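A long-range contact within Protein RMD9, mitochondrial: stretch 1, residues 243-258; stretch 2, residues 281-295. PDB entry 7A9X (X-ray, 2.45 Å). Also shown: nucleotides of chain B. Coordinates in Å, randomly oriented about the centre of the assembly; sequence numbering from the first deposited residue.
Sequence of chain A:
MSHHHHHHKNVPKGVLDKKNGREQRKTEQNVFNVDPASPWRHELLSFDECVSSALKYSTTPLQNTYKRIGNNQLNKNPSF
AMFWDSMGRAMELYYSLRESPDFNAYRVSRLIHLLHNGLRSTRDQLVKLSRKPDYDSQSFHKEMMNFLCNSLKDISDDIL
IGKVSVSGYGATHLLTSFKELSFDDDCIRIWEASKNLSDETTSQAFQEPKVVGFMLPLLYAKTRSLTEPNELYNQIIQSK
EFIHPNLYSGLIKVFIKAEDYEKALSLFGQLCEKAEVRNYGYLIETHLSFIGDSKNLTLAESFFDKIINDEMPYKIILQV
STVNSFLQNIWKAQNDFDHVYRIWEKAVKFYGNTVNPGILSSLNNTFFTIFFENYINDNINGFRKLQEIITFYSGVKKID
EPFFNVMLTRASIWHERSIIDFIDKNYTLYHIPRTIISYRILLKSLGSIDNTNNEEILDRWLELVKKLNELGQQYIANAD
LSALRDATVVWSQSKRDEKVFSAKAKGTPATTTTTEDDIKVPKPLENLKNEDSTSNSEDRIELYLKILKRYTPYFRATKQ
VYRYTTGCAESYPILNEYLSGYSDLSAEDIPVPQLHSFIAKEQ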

ATOM      1  N   ILE A 243      28.853   7.284 -16.995  1.00 90.89           N
ATOM      2  CA  ILE A 243      27.623   6.530 -17.205  1.00 86.68           C
ATOM      3  C   ILE A 243      26.712   6.794 -16.016  1.00 80.11           C
ATOM      4  O   ILE A 243      27.065   6.476 -14.874  1.00 77.27           O
ATOM      5  CB  ILE A 243      27.902   5.030 -17.370  1.00 86.49           C
ATOM      6  CG1 ILE A 243      28.878   4.801 -18.527  1.00 93.93           C
ATOM      7  CG2 ILE A 243      26.601   4.272 -17.591  1.00 83.50           C
ATOM      8  CD1 ILE A 243      29.654   3.513 -18.421  1.00101.58           C
ATOM      9  N   HIS A 244      25.545   7.370 -16.281  1.00 78.83           N
ATOM     10  CA  HIS A 244      24.687   7.809 -15.192  1.00 79.60           C
ATOM     11  C   HIS A 244      24.214   6.610 -14.376  1.00 75.41           C
ATOM     12  O   HIS A 244      23.806   5.591 -14.947  1.00 74.37           O
ATOM     13  CB  HIS A 244      23.482   8.588 -15.718  1.00 70.38           C
ATOM     14  CG  HIS A 244      22.775   9.371 -14.655  1.00 73.86           C
ATOM     15  ND1 HIS A 244      21.962   8.780 -13.712  1.00 75.83           N
ATOM     16  CD2 HIS A 244      22.776  10.696 -14.374  1.00 77.55           C
ATOM     17  CE1 HIS A 244      21.487   9.707 -12.900  1.00 73.71           C
ATOM     18  NE2 HIS A 244      21.964  10.878 -13.281  1.00 75.35           N
ATOM     19  N   PRO A 245      24.259   6.697 -13.045  1.00 71.45           N
ATOM     20  CA  PRO A 245      23.835   5.559 -12.213  1.00 69.40           C
ATOM     21  C   PRO A 245      22.423   5.080 -12.498  1.00 71.06           C
ATOM     22  O   PRO A 245      22.160   3.876 -12.408  1.00 74.37           O
ATOM     23  CB  PRO A 245      23.960   6.109 -10.787  1.00 67.79           C
ATOM     24  CG  PRO A 245      24.970   7.198 -10.889  1.00 70.29           C
ATOM     25  CD  PRO A 245      24.796   7.809 -12.243  1.00 64.97           C
ATOM     26  N   ASN A 246      21.502   5.983 -12.839  1.00 69.19           N
ATOM     27  CA  ASN A 246      20.138   5.555 -13.129  1.00 65.41           C
ATOM     28  C   ASN A 246      20.068   4.749 -14.421  1.00 73.23           C
ATOM     29  O   ASN A 246      19.141   3.952 -14.602  1.00 70.85           O
ATOM     30  CB  ASN A 246      19.206   6.765 -13.202  1.00 64.54           C
ATOM     31  CG  ASN A 246      17.769   6.414 -12.862  1.00 67.75           C
ATOM     32  OD1 ASN A 246      17.516   5.535 -12.040  1.00 73.96           O
ATOM     33  ND2 ASN A 246      16.821   7.097 -13.497  1.00 64.76           N
ATOM     34  N   LEU A 247      21.025   4.949 -15.332  1.00 75.28           N
ATOM     35  CA  LEU A 247      21.106   4.088 -16.509  1.00 71.98           C
ATOM     36  C   LEU A 247      21.579   2.692 -16.122  1.00 74.21           C
ATOM     37  O   LEU A 247      21.053   1.691 -16.623  1.00 72.69           O
ATOM     38  CB  LEU A 247      22.033   4.707 -17.556  1.00 71.66           C
ATOM     39  CG  LEU A 247      22.126   4.002 -18.912  1.00 76.04           C
ATOM     40  CD1 LEU A 247      20.755   3.880 -19.557  1.00 77.75           C
ATOM     41  CD2 LEU A 247      23.091   4.733 -19.838  1.00 75.13           C
ATOM     42  N   TYR A 248      22.571   2.608 -15.232  1.00 72.31           N
ATOM     43  CA  TYR A 248      22.927   1.326 -14.634  1.00 74.44           C
ATOM     44  C   TYR A 248      21.711   0.659 -14.005  1.00 76.76           C
ATOM     45  O   TYR A 248      21.437  -0.521 -14.251  1.00 81.61           O
ATOM     46  CB  TYR A 248      24.016   1.519 -13.575  1.00 73.86           C
ATOM     47  CG  TYR A 248      25.430   1.603 -14.103  1.00 77.12           C
ATOM     48  CD1 TYR A 248      26.054   0.491 -14.654  1.00 78.23           C
ATOM     49  CD2 TYR A 248      26.153   2.787 -14.021  1.00 79.99           C
ATOM     50  CE1 TYR A 248      27.351   0.560 -15.125  1.00 82.40           C
ATOM     51  CE2 TYR A 248      27.450   2.866 -14.487  1.00 82.36           C
ATOM     52  CZ  TYR A 248      28.042   1.750 -15.040  1.00 85.29           C
ATOM     53  OH  TYR A 248      29.333   1.823 -15.507  1.00 91.15           O
ATOM     54  N   SER A 249      20.959   1.414 -13.197  1.00 77.41           N
ATOM     55  CA  SER A 249      19.888   0.829 -12.397  1.00 73.68           C
ATOM     56  C   SER A 249      18.809   0.213 -13.278  1.00 74.64           C
ATOM     57  O   SER A 249      18.404  -0.937 -13.074  1.00 75.14           O
ATOM     58  CB  SER A 249      19.285   1.889 -11.475  1.00 70.05           C
ATOM     59  OG  SER A 249      18.261   1.327 -10.674  1.00 76.24           O
ATOM     60  N   GLY A 250      18.324   0.968 -14.265  1.00 63.52           N
ATOM     61  CA  GLY A 250      17.304   0.436 -15.154  1.00 75.07           C
ATOM     62  C   GLY A 250      17.782  -0.774 -15.935  1.00 79.47           C
ATOM     63  O   GLY A 250      17.031  -1.732 -16.140  1.00 80.24           O
ATOM     64  N   LEU A 251      19.042  -0.750 -16.372  1.00 79.20           N
ATOM     65  CA  LEU A 251      19.577  -1.873 -17.135  1.00 81.74           C
ATOM     66  C   LEU A 251      19.744  -3.110 -16.257  1.00 80.29           C
ATOM     67  O   LEU A 251      19.497  -4.236 -16.707  1.00 78.06           O
ATOM     68  CB  LEU A 251      20.906  -1.482 -17.777  1.00 78.40           C
ATOM     69  CG  LEU A 251      21.388  -2.336 -18.950  1.00 90.53           C
ATOM     70  CD1 LEU A 251      20.300  -2.462 -20.004  1.00 95.33           C
ATOM     71  CD2 LEU A 251      22.648  -1.738 -19.554  1.00 92.28           C
ATOM     72  N   ILE A 252      20.153  -2.921 -15.001  1.00 76.82           N
ATOM     73  CA  ILE A 252      20.236  -4.044 -14.072  1.00 72.40           C
ATOM     74  C   ILE A 252      18.857  -4.651 -13.840  1.00 70.49           C
ATOM     75  O   ILE A 252      18.696  -5.877 -13.845  1.00 77.55           O
ATOM     76  CB  ILE A 252      20.888  -3.599 -12.749  1.00 72.72           C
ATOM     77  CG1 ILE A 252      22.359  -3.256 -12.973  1.00 69.40           C
ATOM     78  CG2 ILE A 252      20.749  -4.681 -11.684  1.00 69.39           C
ATOM     79  CD1 ILE A 252      22.972  -2.453 -11.851  1.00 68.56           C
ATOM     80  N   LYS A 253      17.841  -3.805 -13.646  1.00 67.60           N
ATOM     81  CA  LYS A 253      16.495  -4.309 -13.387  1.00 74.72           C
ATOM     82  C   LYS A 253      15.968  -5.119 -14.565  1.00 78.26           C
ATOM     83  O   LYS A 253      15.331  -6.162 -14.374  1.00 81.12           O
ATOM     84  CB  LYS A 253      15.552  -3.148 -13.068  1.00 70.11           C
ATOM     85  CG  LYS A 253      15.846  -2.450 -11.750  1.00 74.30           C
ATOM     86  CD  LYS A 253      14.810  -1.378 -11.444  1.00 76.59           C
ATOM     87  CE  LYS A 253      15.066  -0.736 -10.091  1.00 85.07           C
ATOM     88  NZ  LYS A 253      13.989   0.219  -9.704  1.00 90.74           N
ATOM     89  N   VAL A 254      16.220  -4.651 -15.791  1.00 77.95           N
ATOM     90  CA  VAL A 254      15.795  -5.393 -16.976  1.00 77.91           C
ATOM     91  C   VAL A 254      16.427  -6.779 -16.985  1.00 81.37           C
ATOM     92  O   VAL A 254      15.746  -7.793 -17.178  1.00 90.16           O
ATOM     93  CB  VAL A 254      16.142  -4.607 -18.254  1.00 77.78           C
ATOM     94  CG1 VAL A 254      15.927  -5.472 -19.488  1.00 75.27           C
ATOM     95  CG2 VAL A 254      15.312  -3.338 -18.343  1.00 70.99           C
ATOM     96  N   PHE A 255      17.740  -6.841 -16.759  1.00 77.79           N
ATOM     97  CA  PHE A 255      18.454  -8.111 -16.798  1.00 82.59           C
ATOM     98  C   PHE A 255      18.070  -9.031 -15.647  1.00 86.80           C
ATOM     99  O   PHE A 255      18.184 -10.255 -15.782  1.00 90.57           O
ATOM    100  CB  PHE A 255      19.961  -7.852 -16.804  1.00 77.06           C
ATOM    101  CG  PHE A 255      20.479  -7.351 -18.121  1.00 88.87           C
ATOM    102  CD1 PHE A 255      20.033  -7.913 -19.306  1.00 93.28           C
ATOM    103  CD2 PHE A 255      21.398  -6.317 -18.179  1.00 85.79           C
ATOM    104  CE1 PHE A 255      20.498  -7.463 -20.524  1.00 86.58           C
ATOM    105  CE2 PHE A 255      21.869  -5.858 -19.397  1.00 85.13           C
ATOM    106  CZ  PHE A 255      21.417  -6.433 -20.571  1.00 84.37           C
ATOM    107  N   ILE A 256      17.621  -8.474 -14.521  1.00 83.00           N
ATOM    108  CA  ILE A 256      17.103  -9.302 -13.436  1.00 81.69           C
ATOM    109  C   ILE A 256      15.799  -9.967 -13.859  1.00 84.64           C
ATOM    110  O   ILE A 256      15.610 -11.176 -13.676  1.00 81.18           O
ATOM    111  CB  ILE A 256      16.920  -8.460 -12.160  1.00 79.12           C
ATOM    112  CG1 ILE A 256      18.279  -8.091 -11.562  1.00 79.51           C
ATOM    113  CG2 ILE A 256      16.070  -9.204 -11.143  1.00 76.01           C
ATOM    114  CD1 ILE A 256      18.182  -7.225 -10.320  1.00 77.60           C
ATOM    115  N   LYS A 257      14.878  -9.183 -14.428  1.00 84.05           N
ATOM    116  CA  LYS A 257      13.645  -9.749 -14.963  1.00 84.63           C
ATOM    117  C   LYS A 257      13.933 -10.748 -16.077  1.00 89.08           C
ATOM    118  O   LYS A 257      13.292 -11.802 -16.154  1.00 86.79           O
ATOM    119  CB  LYS A 257      12.731  -8.635 -15.473  1.00 82.62           C
ATOM    120  CG  LYS A 257      12.015  -7.854 -14.384  1.00 88.20           C
ATOM    121  CD  LYS A 257      10.911  -8.680 -13.747  1.00 95.39           C
ATOM    122  CE  LYS A 257      10.119  -7.855 -12.747  1.00 95.76           C
ATOM    123  NZ  LYS A 257       8.977  -8.626 -12.185  1.00102.61           N
ATOM    124  N   ALA A 258      14.892 -10.437 -16.951  1.00 83.29           N
ATOM    125  CA  ALA A 258      15.246 -11.360 -18.021  1.00 86.53           C
ATOM    126  C   ALA A 258      16.066 -12.543 -17.529  1.00 91.96           C
ATOM    127  O   ALA A 258      16.366 -13.438 -18.325  1.00 95.53           O
ATOM    128  CB  ALA A 258      16.009 -10.622 -19.122  1.00 85.98           C
ATOM    129  N   GLY A 281      21.410   6.018  -3.400  1.00 69.31           N
ATOM    130  CA  GLY A 281      20.120   5.350  -3.484  1.00 61.72           C
ATOM    131  C   GLY A 281      19.971   4.419  -4.671  1.00 64.58           C
ATOM    132  O   GLY A 281      19.122   3.519  -4.641  1.00 60.36           O
ATOM    133  N   TYR A 282      20.769   4.618  -5.721  1.00 61.94           N
ATOM    134  CA  TYR A 282      20.727   3.717  -6.866  1.00 61.86           C
ATOM    135  C   TYR A 282      21.116   2.297  -6.472  1.00 69.56           C
ATOM    136  O   TYR A 282      20.589   1.329  -7.032  1.00 69.68           O
ATOM    137  CB  TYR A 282      21.647   4.237  -7.970  1.00 63.02           C
ATOM    138  CG  TYR A 282      21.321   5.636  -8.445  1.00 62.68           C
ATOM    139  CD1 TYR A 282      20.269   5.863  -9.325  1.00 61.89           C
ATOM    140  CD2 TYR A 282      22.068   6.728  -8.026  1.00 63.51           C
ATOM    141  CE1 TYR A 282      19.968   7.135  -9.768  1.00 61.91           C
ATOM    142  CE2 TYR A 282      21.777   8.006  -8.468  1.00 66.97           C
ATOM    143  CZ  TYR A 282      20.724   8.201  -9.339  1.00 65.37           C
ATOM    144  OH  TYR A 282      20.424   9.468  -9.784  1.00 68.39           O
ATOM    145  N   LEU A 283      22.030   2.156  -5.509  1.00 63.30           N
ATOM    146  CA  LEU A 283      22.408   0.835  -5.023  1.00 63.95           C
ATOM    147  C   LEU A 283      21.301   0.199  -4.196  1.00 69.80           C
ATOM    148  O   LEU A 283      21.227  -1.031  -4.111  1.00 68.93           O
ATOM    149  CB  LEU A 283      23.693   0.929  -4.200  1.00 65.63           C
ATOM    150  CG  LEU A 283      24.946   1.321  -4.979  1.00 67.19           C
ATOM    151  CD1 LEU A 283      26.093   1.618  -4.034  1.00 68.96           C
ATOM    152  CD2 LEU A 283      25.321   0.210  -5.946  1.00 75.14           C
ATOM    153  N   ILE A 284      20.439   1.011  -3.581  1.00 66.57           N
ATOM    154  CA  ILE A 284      19.334   0.461  -2.802  1.00 67.28           C
ATOM    155  C   ILE A 284      18.290  -0.154  -3.724  1.00 64.62           C
ATOM    156  O   ILE A 284      17.832  -1.282  -3.504  1.00 69.46           O
ATOM    157  CB  ILE A 284      18.710   1.541  -1.904  1.00 72.83           C
ATOM    158  CG1 ILE A 284      19.763   2.195  -1.015  1.00 77.53           C
ATOM    159  CG2 ILE A 284      17.612   0.943  -1.039  1.00 74.23           C
ATOM    160  CD1 ILE A 284      19.179   3.257  -0.119  1.00 77.89           C
ATOM    161  N   GLU A 285      17.890   0.584  -4.765  1.00 61.30           N
ATOM    162  CA  GLU A 285      16.882   0.082  -5.695  1.00 63.70           C
ATOM    163  C   GLU A 285      17.337  -1.214  -6.353  1.00 62.71           C
ATOM    164  O   GLU A 285      16.579  -2.188  -6.417  1.00 64.52           O
ATOM    165  CB  GLU A 285      16.569   1.130  -6.764  1.00 80.66           C
ATOM    166  CG  GLU A 285      15.799   2.338  -6.275  1.00100.36           C
ATOM    167  CD  GLU A 285      15.096   3.058  -7.406  1.00116.29           C
ATOM    168  OE1 GLU A 285      13.910   2.754  -7.659  1.00121.76           O
ATOM    169  OE2 GLU A 285      15.734   3.916  -8.054  1.00124.02           O
ATOM    170  N   THR A 286      18.577  -1.246  -6.848  1.00 62.78           N
ATOM    171  CA  THR A 286      19.061  -2.447  -7.522  1.00 71.57           C
ATOM    172  C   THR A 286      19.182  -3.612  -6.550  1.00 67.49           C
ATOM    173  O   THR A 286      18.725  -4.722  -6.849  1.00 62.23           O
ATOM    174  CB  THR A 286      20.400  -2.169  -8.207  1.00 77.01           C
ATOM    175  OG1 THR A 286      21.294  -1.548  -7.279  1.00 82.87           O
ATOM    176  CG2 THR A 286      20.198  -1.257  -9.402  1.00 76.46           C
ATOM    177  N   HIS A 287      19.778  -3.378  -5.377  1.00 62.42           N
ATOM    178  CA  HIS A 287      19.896  -4.434  -4.375  1.00 67.14           C
ATOM    179  C   HIS A 287      18.531  -5.026  -4.044  1.00 65.50           C
ATOM    180  O   HIS A 287      18.350  -6.249  -4.070  1.00 62.09           O
ATOM    181  CB  HIS A 287      20.573  -3.890  -3.116  1.00 63.28           C
ATOM    182  CG  HIS A 287      20.954  -4.943  -2.122  1.00 68.28           C
ATOM    183  ND1 HIS A 287      22.225  -5.042  -1.599  1.00 71.22           N
ATOM    184  CD2 HIS A 287      20.231  -5.930  -1.541  1.00 66.60           C
ATOM    185  CE1 HIS A 287      22.272  -6.051  -0.748  1.00 71.45           C
ATOM    186  NE2 HIS A 287      21.075  -6.607  -0.695  1.00 72.00           N
ATOM    187  N   LEU A 288      17.552  -4.168  -3.745  1.00 60.24           N
ATOM    188  CA  LEU A 288      16.206  -4.657  -3.462  1.00 65.34           C
ATOM    189  C   LEU A 288      15.601  -5.364  -4.669  1.00 66.78           C
ATOM    190  O   LEU A 288      14.805  -6.296  -4.505  1.00 69.92           O
ATOM    191  CB  LEU A 288      15.304  -3.506  -3.017  1.00 58.09           C
ATOM    192  CG  LEU A 288      15.641  -2.856  -1.674  1.00 70.43           C
ATOM    193  CD1 LEU A 288      14.702  -1.693  -1.394  1.00 73.00           C
ATOM    194  CD2 LEU A 288      15.582  -3.878  -0.550  1.00 58.53           C
ATOM    195  N   SER A 289      15.962  -4.943  -5.883  1.00 65.79           N
ATOM    196  CA  SER A 289      15.467  -5.623  -7.075  1.00 69.87           C
ATOM    197  C   SER A 289      15.963  -7.065  -7.137  1.00 69.42           C
ATOM    198  O   SER A 289      15.222  -7.964  -7.551  1.00 62.23           O
ATOM    199  CB  SER A 289      15.876  -4.851  -8.329  1.00 72.63           C
ATOM    200  OG  SER A 289      15.305  -5.431  -9.489  1.00 85.06           O
ATOM    201  N   PHE A 290      17.212  -7.310  -6.719  1.00 62.40           N
ATOM    202  CA  PHE A 290      17.710  -8.682  -6.678  1.00 72.44           C
ATOM    203  C   PHE A 290      16.914  -9.538  -5.703  1.00 73.78           C
ATOM    204  O   PHE A 290      16.790 -10.753  -5.899  1.00 75.83           O
ATOM    205  CB  PHE A 290      19.192  -8.711  -6.296  1.00 72.11           C
ATOM    206  CG  PHE A 290      20.124  -8.401  -7.430  1.00 75.56           C
ATOM    207  CD1 PHE A 290      20.387  -9.347  -8.410  1.00 78.11           C
ATOM    208  CD2 PHE A 290      20.757  -7.170  -7.506  1.00 73.32           C
ATOM    209  CE1 PHE A 290      21.253  -9.066  -9.454  1.00 74.75           C
ATOM    210  CE2 PHE A 290      21.623  -6.883  -8.547  1.00 75.68           C
ATOM    211  CZ  PHE A 290      21.872  -7.832  -9.521  1.00 73.93           C
ATOM    212  N   ILE A 291      16.369  -8.926  -4.654  1.00 64.95           N
ATOM    213  CA  ILE A 291      15.649  -9.681  -3.636  1.00 67.80           C
ATOM    214  C   ILE A 291      14.228  -9.983  -4.091  1.00 72.20           C
ATOM    215  O   ILE A 291      13.765 -11.126  -4.009  1.00 75.59           O
ATOM    216  CB  ILE A 291      15.660  -8.910  -2.304  1.00 69.41           C
ATOM    217  CG1 ILE A 291      17.095  -8.735  -1.809  1.00 66.84           C
ATOM    218  CG2 ILE A 291      14.799  -9.615  -1.263  1.00 69.05           C
ATOM    219  CD1 ILE A 291      17.194  -7.952  -0.524  1.00 64.14           C
ATOM    220  N   GLY A 292      13.519  -8.969  -4.578  1.00 69.02           N
ATOM    221  CA  GLY A 292      12.105  -9.109  -4.865  1.00 64.70           C
ATOM    222  C   GLY A 292      11.755  -9.443  -6.300  1.00 68.27           C
ATOM    223  O   GLY A 292      10.610  -9.813  -6.584  1.00 72.66           O
ATOM    224  N   ASP A 293      12.715  -9.327  -7.221  1.00 69.11           N
ATOM    225  CA  ASP A 293      12.440  -9.551  -8.633  1.00 72.24           C
ATOM    226  C   ASP A 293      13.182 -10.727  -9.249  1.00 83.76           C
ATOM    227  O   ASP A 293      12.796 -11.169 -10.337  1.00 87.88           O
ATOM    228  CB  ASP A 293      12.760  -8.291  -9.451  1.00 73.84           C
ATOM    229  CG  ASP A 293      11.858  -7.132  -9.103  1.00 79.17           C
ATOM    230  OD1 ASP A 293      10.673  -7.379  -8.795  1.00 82.16           O
ATOM    231  OD2 ASP A 293      12.332  -5.977  -9.129  1.00 80.95           O
ATOM    232  N   SER A 294      14.227 -11.241  -8.604  1.00 86.66           N
ATOM    233  CA  SER A 294      14.969 -12.364  -9.163  1.00 85.51           C
ATOM    234  C   SER A 294      14.160 -13.645  -9.005  1.00 84.62           C
ATOM    235  O   SER A 294      13.802 -14.030  -7.885  1.00 79.66           O
ATOM    236  CB  SER A 294      16.331 -12.505  -8.485  1.00 83.33           C
ATOM    237  OG  SER A 294      17.116 -11.338  -8.664  1.00 91.86           O
ATOM    238  N   LYS A 295      13.864 -14.299 -10.131  1.00 83.21           N
ATOM    239  CA  LYS A 295      13.207 -15.596 -10.075  1.00 81.30           C
ATOM    240  C   LYS A 295      14.130 -16.672  -9.521  1.00 76.94           C
ATOM    241  O   LYS A 295      13.640 -17.694  -9.028  1.00 79.57           O
ATOM    242  CB  LYS A 295      12.694 -15.994 -11.463  1.00 84.63           C
ATOM    243  CG  LYS A 295      11.179 -16.072 -11.555  1.00 85.34           C
ATOM    244  CD  LYS A 295      10.530 -14.798 -11.038  1.00 83.86           C
ATOM    245  CE  LYS A 295       9.014 -14.903 -11.059  1.00 86.31           C
ATOM    246  NZ  LYS A 295       8.366 -13.630 -10.635  1.00 88.11           N
TER
ATOM    247  P     A B   4      17.313  13.599  -6.717  1.00 69.22           P
ATOM    248  OP1   A B   4      16.922  14.012  -8.089  1.00 70.33           O
ATOM    249  OP2   A B   4      16.437  13.942  -5.570  1.00 68.51           O
ATOM    250  O5'   A B   4      17.504  12.016  -6.675  1.00 79.86           O
ATOM    251  C5'   A B   4      18.359  11.346  -7.590  1.00 68.66           C
ATOM    252  C4'   A B   4      18.964  10.109  -6.973  1.00 67.70           C
ATOM    253  O4'   A B   4      19.969  10.487  -5.993  1.00 71.21           O
ATOM    254  C3'   A B   4      18.009   9.213  -6.197  1.00 66.45           C
ATOM    255  O3'   A B   4      17.256   8.348  -7.029  1.00 66.31           O
ATOM    256  C2'   A B   4      18.946   8.482  -5.243  1.00 68.09           C
ATOM    257  O2'   A B   4      19.631   7.434  -5.912  1.00 65.80           O
ATOM    258  C1'   A B   4      19.949   9.585  -4.907  1.00 66.53           C
ATOM    259  N9    A B   4      19.540  10.323  -3.700  1.00 71.74           N
ATOM    260  C8    A B   4      19.052  11.605  -3.620  1.00 69.32           C
ATOM    261  N7    A B   4      18.756  11.978  -2.399  1.00 71.15           N
ATOM    262  C5    A B   4      19.065  10.867  -1.624  1.00 65.38           C
ATOM    263  C6    A B   4      18.977  10.621  -0.242  1.00 69.34           C
ATOM    264  N6    A B   4      18.534  11.516   0.644  1.00 69.48           N
ATOM    265  N1    A B   4      19.366   9.408   0.208  1.00 73.99           N
ATOM    266  C2    A B   4      19.812   8.507  -0.679  1.00 72.68           C
ATOM    267  N3    A B   4      19.942   8.620  -2.000  1.00 67.56           N
ATOM    268  C4    A B   4      19.546   9.838  -2.413  1.00 70.29           C
ATOM    269  P     U B   5      15.703   8.070  -6.716  1.00 65.68           P
ATOM    270  OP1   U B   5      15.177   7.125  -7.732  1.00 74.35           O
ATOM    271  OP2   U B   5      15.034   9.377  -6.508  1.00 66.15           O
ATOM    272  O5'   U B   5      15.717   7.291  -5.330  1.00 64.44           O
ATOM    273  C5'   U B   5      16.373   6.039  -5.207  1.00 69.03           C
ATOM    274  C4'   U B   5      16.353   5.558  -3.781  1.00 65.99           C
ATOM    275  O4'   U B   5      17.144   6.453  -2.954  1.00 63.48           O
ATOM    276  C3'   U B   5      14.988   5.559  -3.115  1.00 62.32           C
ATOM    277  O3'   U B   5      14.195   4.439  -3.457  1.00 70.39           O
ATOM    278  C2'   U B   5      15.339   5.645  -1.639  1.00 61.73           C
ATOM    279  O2'   U B   5      15.754   4.383  -1.143  1.00 68.07           O
ATOM    280  C1'   U B   5      16.551   6.576  -1.677  1.00 67.14           C
ATOM    281  N1    U B   5      16.152   7.985  -1.466  1.00 71.56           N
ATOM    282  C2    U B   5      15.961   8.375  -0.155  1.00 66.98           C
ATOM    283  O2    U B   5      16.128   7.617   0.786  1.00 67.81           O
ATOM    284  N3    U B   5      15.577   9.681   0.012  1.00 64.60           N
ATOM    285  C4    U B   5      15.363  10.615  -0.982  1.00 68.71           C
ATOM    286  O4    U B   5      15.019  11.754  -0.669  1.00 74.13           O
ATOM    287  C5    U B   5      15.575  10.135  -2.314  1.00 69.72           C
ATOM    288  C6    U B   5      15.950   8.865  -2.507  1.00 63.79           C
ATOM    289  P     A B   3      22.111  12.593 -10.112  1.00 72.48           P
ATOM    290  OP1   A B   3      22.070  11.260  -9.457  1.00 71.14           O
ATOM    291  OP2   A B   3      21.572  12.757 -11.487  1.00 78.11           O
ATOM    292  O5'   A B   3      21.346  13.618  -9.167  1.00 74.74           O
ATOM    293  C5'   A B   3      21.651  13.706  -7.785  1.00 71.43           C
ATOM    294  C4'   A B   3      20.980  14.899  -7.160  1.00 71.56           C
ATOM    295  O4'   A B   3      21.475  16.114  -7.777  1.00 73.34           O
ATOM    296  C3'   A B   3      19.471  14.976  -7.340  1.00 71.50           C
ATOM    297  O3'   A B   3      18.774  14.182  -6.393  1.00 69.80           O
ATOM    298  C2'   A B   3      19.192  16.469  -7.218  1.00 75.59           C
ATOM    299  O2'   A B   3      19.163  16.866  -5.854  1.00 77.29           O
ATOM    300  C1'   A B   3      20.441  17.069  -7.869  1.00 76.48           C
ATOM    301  N9    A B   3      20.233  17.395  -9.291  1.00 82.62           N
ATOM    302  C8    A B   3      20.449  16.588 -10.381  1.00 83.25           C
ATOM    303  N7    A B   3      20.173  17.161 -11.527  1.00 83.33           N
ATOM    304  C5    A B   3      19.747  18.432 -11.168  1.00 84.40           C
ATOM    305  C6    A B   3      19.309  19.534 -11.924  1.00 84.63           C
ATOM    306  N6    A B   3      19.224  19.532 -13.256  1.00 79.18           N
ATOM    307  N1    A B   3      18.956  20.655 -11.257  1.00 91.03           N
ATOM    308  C2    A B   3      19.040  20.661  -9.921  1.00 92.96           C
ATOM    309  N3    A B   3      19.436  19.690  -9.100  1.00 90.98           N
ATOM    310  C4    A B   3      19.778  18.591  -9.794  1.00 86.63           C

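Two helices, one from each stretch, run side by side in the same direction, their axes inclined by 3° and 9.6 Å apart at closest approach. They bury 731 Å² between them, and the contact changes character along its length, from a phosphate-binding end to one where I256 packs on F290 among hydroxyls that are already bonded. Many of its polar groups find their partners within their own stretch or on the RNA; across the helices the polar links are few and loose.

At the N-terminal end, H244 uses both ring nitrogens. As N-cap of its helix it accepts from N246 N at H244 ND1 (3.0 Å), supplying a partner to an amide that has no preceding helical turn to bond to. The t rotamer that places the ring there leaves H244 NE2 free to donate to OP2 of A3 in chain B (2.6 Å). Beside it, Y282 OH donates to A3 OP1 of the same phosphate, a very short bond of 2.5 Å. The two side chains, one from each stretch, thus grip a single phosphate; they also touch directly, H244 CE1 to Y282 OH at 3.3 Å. Histidine suits the place because it can accept at one nitrogen while donating at the other; tyrosine suits its own because it joins a terminal hydroxyl to a broad apolar ring. P245 CB lies over one face of that ring, 3.6 Å from the Y282 ring centroid in a CH-pi contact, and O2' of A4 lies over the opposite face.

Further along, the CA atoms of S249 and T286 are 5.9 Å apart, with only short side chains between them. T286 OG1 donates to Y282 O (3.0 Å), so its hydroxyl is satisfied one turn back in its own helix, while its methyl, T286 CG2, meets S249 OG at 3.5 Å and I252 CD1 at 3.9 Å. A beta-branched threonine can do both at once. No hydrogen-bond partner is evident for S249 OG, which rests against the T286 methyl.

The direct hydrogen bond between the stretches is weak: K253 NZ donates to E285 OE1 at 3.3 Å, as part of a salt bridge. The CA-to-CB bond of K253 points sideways, but an extended chain, t from chi2 to chi4, carries the amine to the carboxylate.

Toward the C-terminal end I256 provides the main apolar contact, with 107 Å² covered. I256 CD1 sits almost squarely over the F290 ring, 3.5 Å from the centroid and 6° off the normal, and I252 CG2 approaches F290 CE2 at 3.9 Å. The hydroxyls around I256 have partners within their own stretch: S289 OG donates to D293 OD2 (3.0 Å), and S294 OG donates to F290 O (2.8 Å). I256 can therefore pack against them, I256 CD1 to S289 OG at 3.5 Å and I256 CG2 to S294 OG at 3.4 Å, without depriving either of its bond. At the exposed margin, K257 NZ reaches D293 OD1 in a long salt bridge of 4.0 Å.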